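Local coordinates for protein GLB-12 (Caenorhabditis elegans, PDB 4BJA) that binds heme b with the iron held from both sides by protein ligands, and probably acts as a redox-signalling globin, at residues S126-G131 with E208-K213; Q135-N138 with K142-F145; R41-R46 with P158-E163. The protein carries 1 engineered substitution. One frame throughout, in Å; residues are numbered along the deposited sequence.

How the contacts relate
Contacts 1 and 2 sit together beside the heme, their centres about 11 Å apart, while contact 3 lies on the opposite side of the chain's centre, about 33 Å from contact 1 and 29 Å from contact 2. Along the chain the order is 41-46, 126-131, 135-138, 142-145, 158-163 and 208-213; contact 2 thus falls within the spans of both others, whereas contacts 1 and 3 interleave. Helix 144-160 runs from contact 2 to contact 3, and helix 185-214 carries one half of contact 1. Contacts 1 and 2 touch, Arg-211 NH1 on Gln-137 O and His-127 against Phe-145, and form the heme's His-127 side; contact 3 joins the A and G helices away from it.

Contact 1: S126-G131 with E208-K213; sequences SHVRQG and ELERAK. With HEM (protoporphyrin IX containing Fe), chain B; ACT (acetate ion), chain E.
Val-128 meets helix 185-214 by van der Waals contact. Its CG2 methyl comes within 3.7 Å of CG of Glu-210, the side chains crossing at a slant, and also nears the backbone N of Arg-211, while CG1, anti to its own backbone N (chi1 173°), lies over CA and CB of Arg-211, 4.0 Å from CA. A branched, compact valine suits this place because its two methyls together cover the aliphatic parts of both residues, whose polar ends are busy elsewhere: Glu-210 OE2 bonds Gln-214. The guanidinium of Arg-211 reaches Glu-208 with NH2 3.0 Å from OE2, a salt bridge between residues three apart on the helix, in the guanidinium plane but tilted above the carboxylate. Its NH1 serves the carbonyls of Glu-134 and Gln-137.

Coordination falls to His-127, with NE2 2.0 Å from the heme iron and His-92 as the other axial ligand; Thr-123 O accepts from ND1, which probably helps to fix the ring's rotation. Ser-126 makes a polar contact: OG lies 3.0 Å from propionate O1A, though a second acceptor within reach leaves its proton unassigned. The Gln-130 amide packs on pyrrole D, NE2 3.3 Å from C3D.

The loop after helix 113-126 is wedged between the heme and helix 185-214, with Phe-207 against His-127 and Val-128, helix 131-136 alongside, and Leu-209 and Ala-212 packing on the second subunit.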
# COMPACT_ATOMS: atom_id res chain seq x y z
N SER A 126 -12.57 -11.26 4.74
CA SER A 126 -13.86 -11.89 4.90
C SER A 126 -14.35 -12.46 3.58
O SER A 126 -15.16 -13.40 3.55
CB SER A 126 -14.87 -10.88 5.42
OG SER A 126 -16.18 -11.37 5.18
N HIS A 127 -13.87 -11.90 2.50
CA HIS A 127 -14.30 -12.39 1.17
C HIS A 127 -13.75 -13.74 0.81
O HIS A 127 -14.21 -14.35 -0.17
CB HIS A 127 -14.01 -11.31 0.08
CG HIS A 127 -15.06 -10.23 0.02
ND1 HIS A 127 -15.14 -9.22 0.95
CD2 HIS A 127 -16.09 -10.03 -0.84
CE1 HIS A 127 -16.17 -8.43 0.66
NE2 HIS A 127 -16.78 -8.93 -0.41
N VAL A 128 -12.77 -14.24 1.56
CA VAL A 128 -12.21 -15.55 1.29
C VAL A 128 -13.29 -16.63 1.50
O VAL A 128 -13.20 -17.72 0.94
CB VAL A 128 -10.97 -15.80 2.15
CG1 VAL A 128 -10.47 -17.23 1.99
CG2 VAL A 128 -9.84 -14.79 1.77
N ARG A 129 -14.32 -16.29 2.27
CA ARG A 129 -15.46 -17.20 2.53
C ARG A 129 -16.37 -17.38 1.30
O ARG A 129 -17.19 -18.32 1.27
CB ARG A 129 -16.33 -16.67 3.68
CG ARG A 129 -15.61 -16.45 5.02
CD ARG A 129 -16.60 -16.31 6.20
NE ARG A 129 -16.58 -17.49 7.09
CZ ARG A 129 -15.71 -17.67 8.09
NH1 ARG A 129 -14.78 -16.75 8.36
NH2 ARG A 129 -15.77 -18.77 8.83
N GLN A 130 -16.25 -16.47 0.33
CA GLN A 130 -17.02 -16.53 -0.91
C GLN A 130 -16.34 -17.50 -1.84
O GLN A 130 -15.25 -17.25 -2.32
CB GLN A 130 -17.15 -15.15 -1.57
CG GLN A 130 -17.81 -14.07 -0.71
CD GLN A 130 -19.10 -14.51 -0.01
OE1 GLN A 130 -19.82 -15.37 -0.51
NE2 GLN A 130 -19.41 -13.88 1.12
N GLY A 131 -16.99 -18.64 -2.08
CA GLY A 131 -16.32 -19.71 -2.83
C GLY A 131 -15.93 -19.28 -4.23
O GLY A 131 -14.87 -19.68 -4.71
N GLU A 208 -5.52 -12.11 -0.35
CA GLU A 208 -4.56 -13.05 -0.87
C GLU A 208 -3.87 -13.77 0.29
O GLU A 208 -3.66 -15.00 0.26
CB GLU A 208 -3.58 -12.32 -1.75
CG GLU A 208 -2.81 -13.19 -2.68
CD GLU A 208 -3.66 -13.77 -3.83
OE1 GLU A 208 -4.60 -13.11 -4.32
OE2 GLU A 208 -3.33 -14.88 -4.27
N LEU A 209 -3.54 -13.00 1.32
CA LEU A 209 -2.86 -13.56 2.49
C LEU A 209 -3.76 -14.53 3.24
O LEU A 209 -3.32 -15.60 3.68
CB LEU A 209 -2.42 -12.42 3.41
CG LEU A 209 -1.64 -12.86 4.68
CD1 LEU A 209 -0.40 -13.66 4.32
CD2 LEU A 209 -1.25 -11.63 5.52
N GLU A 210 -5.02 -14.14 3.43
CA GLU A 210 -5.95 -14.96 4.16
C GLU A 210 -6.21 -16.27 3.42
O GLU A 210 -6.27 -17.36 4.05
CB GLU A 210 -7.25 -14.21 4.41
CG GLU A 210 -8.34 -15.04 5.14
CD GLU A 210 -7.97 -15.36 6.59
OE1 GLU A 210 -7.10 -14.70 7.18
OE2 GLU A 210 -8.60 -16.28 7.15
N ARG A 211 -6.35 -16.19 2.10
CA ARG A 211 -6.50 -17.41 1.32
C ARG A 211 -5.26 -18.31 1.43
O ARG A 211 -5.39 -19.54 1.60
CB ARG A 211 -6.83 -17.07 -0.14
CG ARG A 211 -6.88 -18.31 -1.00
CD ARG A 211 -7.48 -17.99 -2.35
NE ARG A 211 -6.60 -17.14 -3.14
CZ ARG A 211 -6.86 -16.74 -4.38
NH1 ARG A 211 -7.98 -17.13 -4.99
NH2 ARG A 211 -5.99 -15.96 -5.01
N ALA A 212 -4.06 -17.73 1.35
CA ALA A 212 -2.82 -18.51 1.43
C ALA A 212 -2.73 -19.24 2.77
O ALA A 212 -2.31 -20.40 2.83
CB ALA A 212 -1.59 -17.66 1.19
N LYS A 213 -3.13 -18.56 3.84
CA LYS A 213 -3.06 -19.14 5.19
C LYS A 213 -4.04 -20.28 5.38
O LYS A 213 -3.71 -21.30 5.99
CB LYS A 213 -3.31 -18.08 6.25
CG LYS A 213 -2.15 -17.14 6.47
CD LYS A 213 -2.52 -16.12 7.53
CE LYS A 213 -1.47 -15.05 7.70
NZ LYS A 213 -2.06 -13.92 8.47
CHA HEM B . -20.05 -9.31 1.52
CHB HEM B . -17.92 -5.11 0.40
CHC HEM B . -16.42 -6.97 -3.77
CHD HEM B . -19.19 -10.84 -3.01
C1A HEM B . -19.55 -8.06 1.59
C2A HEM B . -19.62 -7.19 2.75
C3A HEM B . -19.02 -6.03 2.41
C4A HEM B . -18.58 -6.14 1.03
CMA HEM B . -18.83 -4.75 3.26
CAA HEM B . -20.25 -7.59 4.12
CBA HEM B . -19.20 -7.58 5.25
CGA HEM B . -18.19 -8.58 4.91
O1A HEM B . -18.58 -9.73 4.57
O2A HEM B . -17.00 -8.18 4.94
C1B HEM B . -17.29 -5.31 -0.79
C2B HEM B . -16.36 -4.37 -1.40
C3B HEM B . -15.95 -4.88 -2.53
C4B HEM B . -16.60 -6.16 -2.70
CMB HEM B . -15.93 -3.03 -0.79
CAB HEM B . -14.91 -4.21 -3.47
CBB HEM B . -14.86 -4.56 -4.73
C1C HEM B . -17.02 -8.18 -3.92
C2C HEM B . -16.87 -9.04 -5.06
C3C HEM B . -17.62 -10.11 -4.85
C4C HEM B . -18.31 -9.95 -3.59
CMC HEM B . -15.95 -8.76 -6.27
CAC HEM B . -17.75 -11.30 -5.84
CBC HEM B . -18.08 -12.47 -5.33
C1D HEM B . -19.73 -10.74 -1.77
C2D HEM B . -20.75 -11.59 -1.25
C3D HEM B . -21.01 -11.12 0.14
C4D HEM B . -20.11 -10.03 0.35
CMD HEM B . -21.48 -12.77 -1.95
CAD HEM B . -22.05 -11.68 1.14
CBD HEM B . -23.23 -10.70 1.11
CGD HEM B . -24.04 -10.69 -0.18
O1D HEM B . -24.03 -11.67 -0.96
O2D HEM B . -24.72 -9.68 -0.41
NA HEM B . -18.92 -7.38 0.54
NB HEM B . -17.44 -6.42 -1.62
NC HEM B . -17.91 -8.77 -3.05
ND HEM B . -19.37 -9.80 -0.79
FE HEM B . -18.44 -8.09 -1.21
C ACT E . -21.84 -13.83 4.13
O ACT E . -20.65 -13.50 4.12
OXT ACT E . -22.60 -12.97 4.62
CH3 ACT E . -22.21 -15.15 3.59

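Contact 2: Q135-N138 with K142-F145; sequences QNQN and KNYF. With HEM (protoporphyrin IX containing Fe), chain B.
The corner joining helix 131-136 to helix 144-160, the FG corner of a globin, is tied by the amide of Gln-137 gripping the first turn of the second helix. Its OE1 receives Tyr-144 N at 2.9 Å, in the carbonyl plane and on a lone pair. Its NE2 gives an almost straight bond (171°) to Asn-143 OD1, 3.0 Å away; the two amides stand nearly perpendicular, and the donor sits above the Asn-143 carbonyl plane. CG anti to the backbone N (chi1 172°) and a bend at chi2 bring this long side chain back over the helix start. With a leucine in place of Gln-137, the Tyr-144 N-H would probably lose its acceptor and Asn-143 OD1 a donor.

Asn-143 OD1 also caps the helix, weakly toward Phe-145 N and by a further bond to Glu-146 N, while ND2 bonds Thr-204. Tyr-144 turns its ring edge to the Asn-136 carbonyl, with CE2 3.6 Å from O. Phe-145 has CD2 3.5 Å from Gln-137 NE2, and on its CD1 side the ring edge meets heme CHC.

Here an asparagine N-cap opens the G helix, whose first turn lines the heme's His-127 side, as in other globins.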
# COMPACT_ATOMS: atom_id res chain seq x y z
N GLN A 135 -12.01 -19.56 -5.32
CA GLN A 135 -11.62 -20.27 -6.53
C GLN A 135 -11.08 -19.40 -7.66
O GLN A 135 -10.14 -19.80 -8.33
CB GLN A 135 -12.81 -21.12 -7.05
CG GLN A 135 -12.88 -22.49 -6.38
CD GLN A 135 -13.41 -23.61 -7.29
OE1 GLN A 135 -13.76 -23.38 -8.46
NE2 GLN A 135 -13.49 -24.83 -6.75
N ASN A 136 -11.68 -18.22 -7.88
CA ASN A 136 -11.41 -17.46 -9.10
C ASN A 136 -10.61 -16.18 -8.98
O ASN A 136 -10.09 -15.70 -9.97
CB ASN A 136 -12.71 -17.17 -9.85
CG ASN A 136 -13.45 -18.45 -10.21
OD1 ASN A 136 -12.90 -19.31 -10.89
ND2 ASN A 136 -14.66 -18.60 -9.73
N GLN A 137 -10.56 -15.60 -7.78
CA GLN A 137 -9.76 -14.40 -7.58
C GLN A 137 -8.30 -14.67 -7.90
O GLN A 137 -7.71 -15.60 -7.34
CB GLN A 137 -9.89 -13.94 -6.12
CG GLN A 137 -8.91 -12.78 -5.76
CD GLN A 137 -9.30 -11.47 -6.40
OE1 GLN A 137 -10.29 -11.40 -7.13
NE2 GLN A 137 -8.52 -10.41 -6.12
N ASN A 138 -7.73 -13.87 -8.79
CA ASN A 138 -6.45 -14.21 -9.40
C ASN A 138 -5.79 -12.98 -10.02
O ASN A 138 -6.18 -12.53 -11.11
CB ASN A 138 -6.67 -15.31 -10.46
CG ASN A 138 -5.38 -15.83 -11.07
OD1 ASN A 138 -5.38 -16.84 -11.79
ND2 ASN A 138 -4.27 -15.16 -10.78
N LYS A 142 -8.01 -12.38 -13.38
CA LYS A 142 -9.05 -11.44 -12.98
C LYS A 142 -8.93 -11.13 -11.50
O LYS A 142 -9.02 -12.02 -10.66
CB LYS A 142 -10.46 -11.95 -13.27
CG LYS A 142 -10.85 -11.86 -14.79
CD LYS A 142 -12.29 -12.34 -15.00
CE LYS A 142 -12.93 -11.74 -16.26
NZ LYS A 142 -12.11 -11.96 -17.47
N ASN A 143 -8.79 -9.85 -11.21
CA ASN A 143 -8.93 -9.39 -9.83
C ASN A 143 -10.32 -8.76 -9.68
O ASN A 143 -10.55 -7.68 -10.19
CB ASN A 143 -7.81 -8.36 -9.54
CG ASN A 143 -7.90 -7.78 -8.16
OD1 ASN A 143 -8.97 -7.78 -7.54
ND2 ASN A 143 -6.76 -7.32 -7.64
N TYR A 144 -11.25 -9.45 -9.03
CA TYR A 144 -12.64 -9.01 -8.98
C TYR A 144 -12.83 -7.76 -8.13
O TYR A 144 -13.75 -7.01 -8.36
CB TYR A 144 -13.59 -10.17 -8.52
CG TYR A 144 -13.65 -11.27 -9.54
CD1 TYR A 144 -14.54 -11.20 -10.61
CD2 TYR A 144 -12.78 -12.35 -9.46
CE1 TYR A 144 -14.59 -12.22 -11.55
CE2 TYR A 144 -12.80 -13.36 -10.42
CZ TYR A 144 -13.70 -13.27 -11.45
OH TYR A 144 -13.72 -14.29 -12.38
N PHE A 145 -11.95 -7.50 -7.15
CA PHE A 145 -12.06 -6.26 -6.42
C PHE A 145 -11.71 -5.11 -7.33
O PHE A 145 -12.37 -4.05 -7.31
CB PHE A 145 -11.09 -6.26 -5.22
CG PHE A 145 -11.33 -7.40 -4.28
CD1 PHE A 145 -12.63 -7.64 -3.78
CD2 PHE A 145 -10.30 -8.29 -3.97
CE1 PHE A 145 -12.84 -8.73 -2.90
CE2 PHE A 145 -10.51 -9.36 -3.12
CZ PHE A 145 -11.79 -9.58 -2.59
CHA HEM B . -20.05 -9.31 1.52
CHB HEM B . -17.92 -5.11 0.40
CHC HEM B . -16.42 -6.97 -3.77
CHD HEM B . -19.19 -10.84 -3.01
C1A HEM B . -19.55 -8.06 1.59
C2A HEM B . -19.62 -7.19 2.75
C3A HEM B . -19.02 -6.03 2.41
C4A HEM B . -18.58 -6.14 1.03
CMA HEM B . -18.83 -4.75 3.26
CAA HEM B . -20.25 -7.59 4.12
CBA HEM B . -19.20 -7.58 5.25
CGA HEM B . -18.19 -8.58 4.91
O1A HEM B . -18.58 -9.73 4.57
O2A HEM B . -17.00 -8.18 4.94
C1B HEM B . -17.29 -5.31 -0.79
C2B HEM B . -16.36 -4.37 -1.40
C3B HEM B . -15.95 -4.88 -2.53
C4B HEM B . -16.60 -6.16 -2.70
CMB HEM B . -15.93 -3.03 -0.79
CAB HEM B . -14.91 -4.21 -3.47
CBB HEM B . -14.86 -4.56 -4.73
C1C HEM B . -17.02 -8.18 -3.92
C2C HEM B . -16.87 -9.04 -5.06
C3C HEM B . -17.62 -10.11 -4.85
C4C HEM B . -18.31 -9.95 -3.59
CMC HEM B . -15.95 -8.76 -6.27
CAC HEM B . -17.75 -11.30 -5.84
CBC HEM B . -18.08 -12.47 -5.33
C1D HEM B . -19.73 -10.74 -1.77
C2D HEM B . -20.75 -11.59 -1.25
C3D HEM B . -21.01 -11.12 0.14
C4D HEM B . -20.11 -10.03 0.35
CMD HEM B . -21.48 -12.77 -1.95
CAD HEM B . -22.05 -11.68 1.14
CBD HEM B . -23.23 -10.70 1.11
CGD HEM B . -24.04 -10.69 -0.18
O1D HEM B . -24.03 -11.67 -0.96
O2D HEM B . -24.72 -9.68 -0.41
NA HEM B . -18.92 -7.38 0.54
NB HEM B . -17.44 -6.42 -1.62
NC HEM B . -17.91 -8.77 -3.05
ND HEM B . -19.37 -9.80 -0.79
FE HEM B . -18.44 -8.09 -1.21

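Contact 3: R41-R46 with P158-E163; sequences RETWQR and PFLTGE
The guanidinium of Arg-46 is met at its edge, in plane, by a water that bridges to Leu-160: NE lies 3.0 Å from the water in a weak bond, and the water donates to the carbonyl O of Leu-160 at 3.1 Å. The guanidinium of Arg-41 instead has a face covered, CG of Gln-45 resting 3.8 Å above its plane toward the rim, while its ends pair with Glu-101 and Thr-104. Glu-101 also accepts from the indole NE1 of Trp-44, whose side chain touches Pro-50 of helix 50-65 and Tyr-97, Met-100 and Thr-104 of helix 87-108. These groups belong to helix 34-46, the A helix of the globin fold, where it touches the end of helix 144-160, the G helix.

The direct contact rests on a single methyl. CD2 of Leu-160 presses on the helix backbone, 3.4 Å from Thr-43 O and 3.8 Å from Trp-44 N, and comes 4.1 Å from Thr-43 CB; the two side chains cross at about a right angle. Leucine suits the place because its reach brings a methyl to the neighbouring backbone, and Trp-192 covers its side chain from helix 185-214. Thr-43 is small enough to allow the approach. Its OG1 stands between the backbone N and carbonyl carbon (chi1 55°), where it bonds Leu-39 O within its own helix and is hydrogen-bonded to Trp-192 NE1.

The chain then leaves the helix through a Schellman motif at Gly-162, with positive phi (81°), which a side chain would oppose by jamming against the preceding carbonyl. Thr-161, just before the glycine, forms an ST turn, OG1 accepting from Glu-163 N at 3.2 Å and donating to Glu-163 OE1 at 2.6 Å, on the anti side of the carboxylate.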
# COMPACT_ATOMS: atom_id res chain seq x y z
N ARG A 41 -14.75 12.84 2.19
CA ARG A 41 -15.97 12.88 2.95
C ARG A 41 -16.97 13.92 2.42
O ARG A 41 -18.16 13.60 2.27
CB ARG A 41 -15.70 13.09 4.45
CG ARG A 41 -16.96 12.93 5.27
CD ARG A 41 -17.62 11.60 5.13
NE ARG A 41 -18.79 11.52 6.01
CZ ARG A 41 -19.75 10.60 5.88
NH1 ARG A 41 -19.65 9.67 4.93
NH2 ARG A 41 -20.79 10.60 6.73
N GLU A 42 -16.51 15.15 2.15
CA GLU A 42 -17.44 16.23 1.74
C GLU A 42 -18.06 15.92 0.37
O GLU A 42 -19.25 16.10 0.20
CB GLU A 42 -16.74 17.57 1.73
CG GLU A 42 -16.36 18.06 3.13
CD GLU A 42 -15.97 19.54 3.16
OE1 GLU A 42 -15.46 20.06 2.15
OE2 GLU A 42 -16.17 20.19 4.22
N THR A 43 -17.24 15.44 -0.57
CA THR A 43 -17.78 15.07 -1.88
C THR A 43 -18.78 13.90 -1.80
O THR A 43 -19.79 13.92 -2.50
CB THR A 43 -16.71 14.82 -2.93
OG1 THR A 43 -15.80 13.84 -2.44
CG2 THR A 43 -15.95 16.13 -3.24
N TRP A 44 -18.51 12.88 -1.00
CA TRP A 44 -19.44 11.80 -0.82
C TRP A 44 -20.75 12.30 -0.21
O TRP A 44 -21.85 11.88 -0.61
CB TRP A 44 -18.81 10.73 0.07
CG TRP A 44 -19.73 9.59 0.45
CD1 TRP A 44 -20.42 9.44 1.63
CD2 TRP A 44 -20.03 8.42 -0.33
NE1 TRP A 44 -21.13 8.27 1.62
CE2 TRP A 44 -20.92 7.62 0.43
CE3 TRP A 44 -19.64 7.97 -1.61
CZ2 TRP A 44 -21.40 6.37 -0.01
CZ3 TRP A 44 -20.14 6.76 -2.06
CH2 TRP A 44 -21.00 5.96 -1.27
N GLN A 45 -20.64 13.19 0.80
CA GLN A 45 -21.84 13.75 1.42
C GLN A 45 -22.71 14.64 0.52
O GLN A 45 -23.91 14.77 0.78
CB GLN A 45 -21.43 14.52 2.66
CG GLN A 45 -21.07 13.55 3.74
CD GLN A 45 -20.99 14.26 5.05
OE1 GLN A 45 -20.17 15.16 5.20
NE2 GLN A 45 -21.84 13.87 5.99
N ARG A 46 -22.10 15.28 -0.48
CA ARG A 46 -22.80 16.15 -1.43
C ARG A 46 -23.79 15.32 -2.25
O ARG A 46 -24.81 15.85 -2.73
CB ARG A 46 -21.83 16.75 -2.43
CG ARG A 46 -20.94 17.89 -2.04
CD ARG A 46 -20.03 18.16 -3.30
NE ARG A 46 -18.85 19.04 -3.21
CZ ARG A 46 -18.52 19.85 -2.19
NH1 ARG A 46 -19.26 19.92 -1.10
NH2 ARG A 46 -17.43 20.60 -2.29
N PRO A 158 -17.73 10.89 -11.87
CA PRO A 158 -18.49 11.99 -12.47
C PRO A 158 -19.67 12.50 -11.66
O PRO A 158 -20.00 13.69 -11.78
CB PRO A 158 -18.97 11.39 -13.81
CG PRO A 158 -17.90 10.42 -14.17
CD PRO A 158 -17.48 9.81 -12.85
N PHE A 159 -20.33 11.65 -10.84
CA PHE A 159 -21.33 12.16 -9.89
C PHE A 159 -20.65 13.03 -8.82
O PHE A 159 -21.17 14.10 -8.45
CB PHE A 159 -22.10 11.02 -9.21
CG PHE A 159 -23.03 10.27 -10.12
CD1 PHE A 159 -24.22 10.88 -10.55
CD2 PHE A 159 -22.75 8.99 -10.53
CE1 PHE A 159 -25.10 10.20 -11.41
CE2 PHE A 159 -23.63 8.30 -11.40
CZ PHE A 159 -24.80 8.91 -11.83
N LEU A 160 -19.49 12.57 -8.34
CA LEU A 160 -18.80 13.25 -7.24
C LEU A 160 -18.28 14.62 -7.67
O LEU A 160 -18.15 15.52 -6.83
CB LEU A 160 -17.61 12.42 -6.74
CG LEU A 160 -18.04 11.18 -5.97
CD1 LEU A 160 -16.84 10.17 -5.92
CD2 LEU A 160 -18.49 11.56 -4.57
N THR A 161 -17.97 14.78 -8.95
CA THR A 161 -17.46 16.04 -9.45
C THR A 161 -18.61 16.98 -9.86
O THR A 161 -18.40 18.18 -10.12
CB THR A 161 -16.56 15.86 -10.67
OG1 THR A 161 -17.30 15.22 -11.72
CG2 THR A 161 -15.28 15.06 -10.33
N GLY A 162 -19.81 16.42 -9.92
CA GLY A 162 -20.96 17.17 -10.40
C GLY A 162 -21.01 17.22 -11.93
O GLY A 162 -21.85 17.90 -12.47
N GLU A 163 -20.10 16.56 -12.62
CA GLU A 163 -20.14 16.51 -14.07
C GLU A 163 -21.34 15.72 -14.59
O GLU A 163 -21.75 15.94 -15.69
CB GLU A 163 -18.90 15.87 -14.61
CG GLU A 163 -17.61 16.53 -14.40
CD GLU A 163 -16.45 15.56 -14.65
OE1 GLU A 163 -16.27 14.53 -13.95
OE2 GLU A 163 -15.72 15.82 -15.61
O HOH W 1 -18.50 18.48 -6.14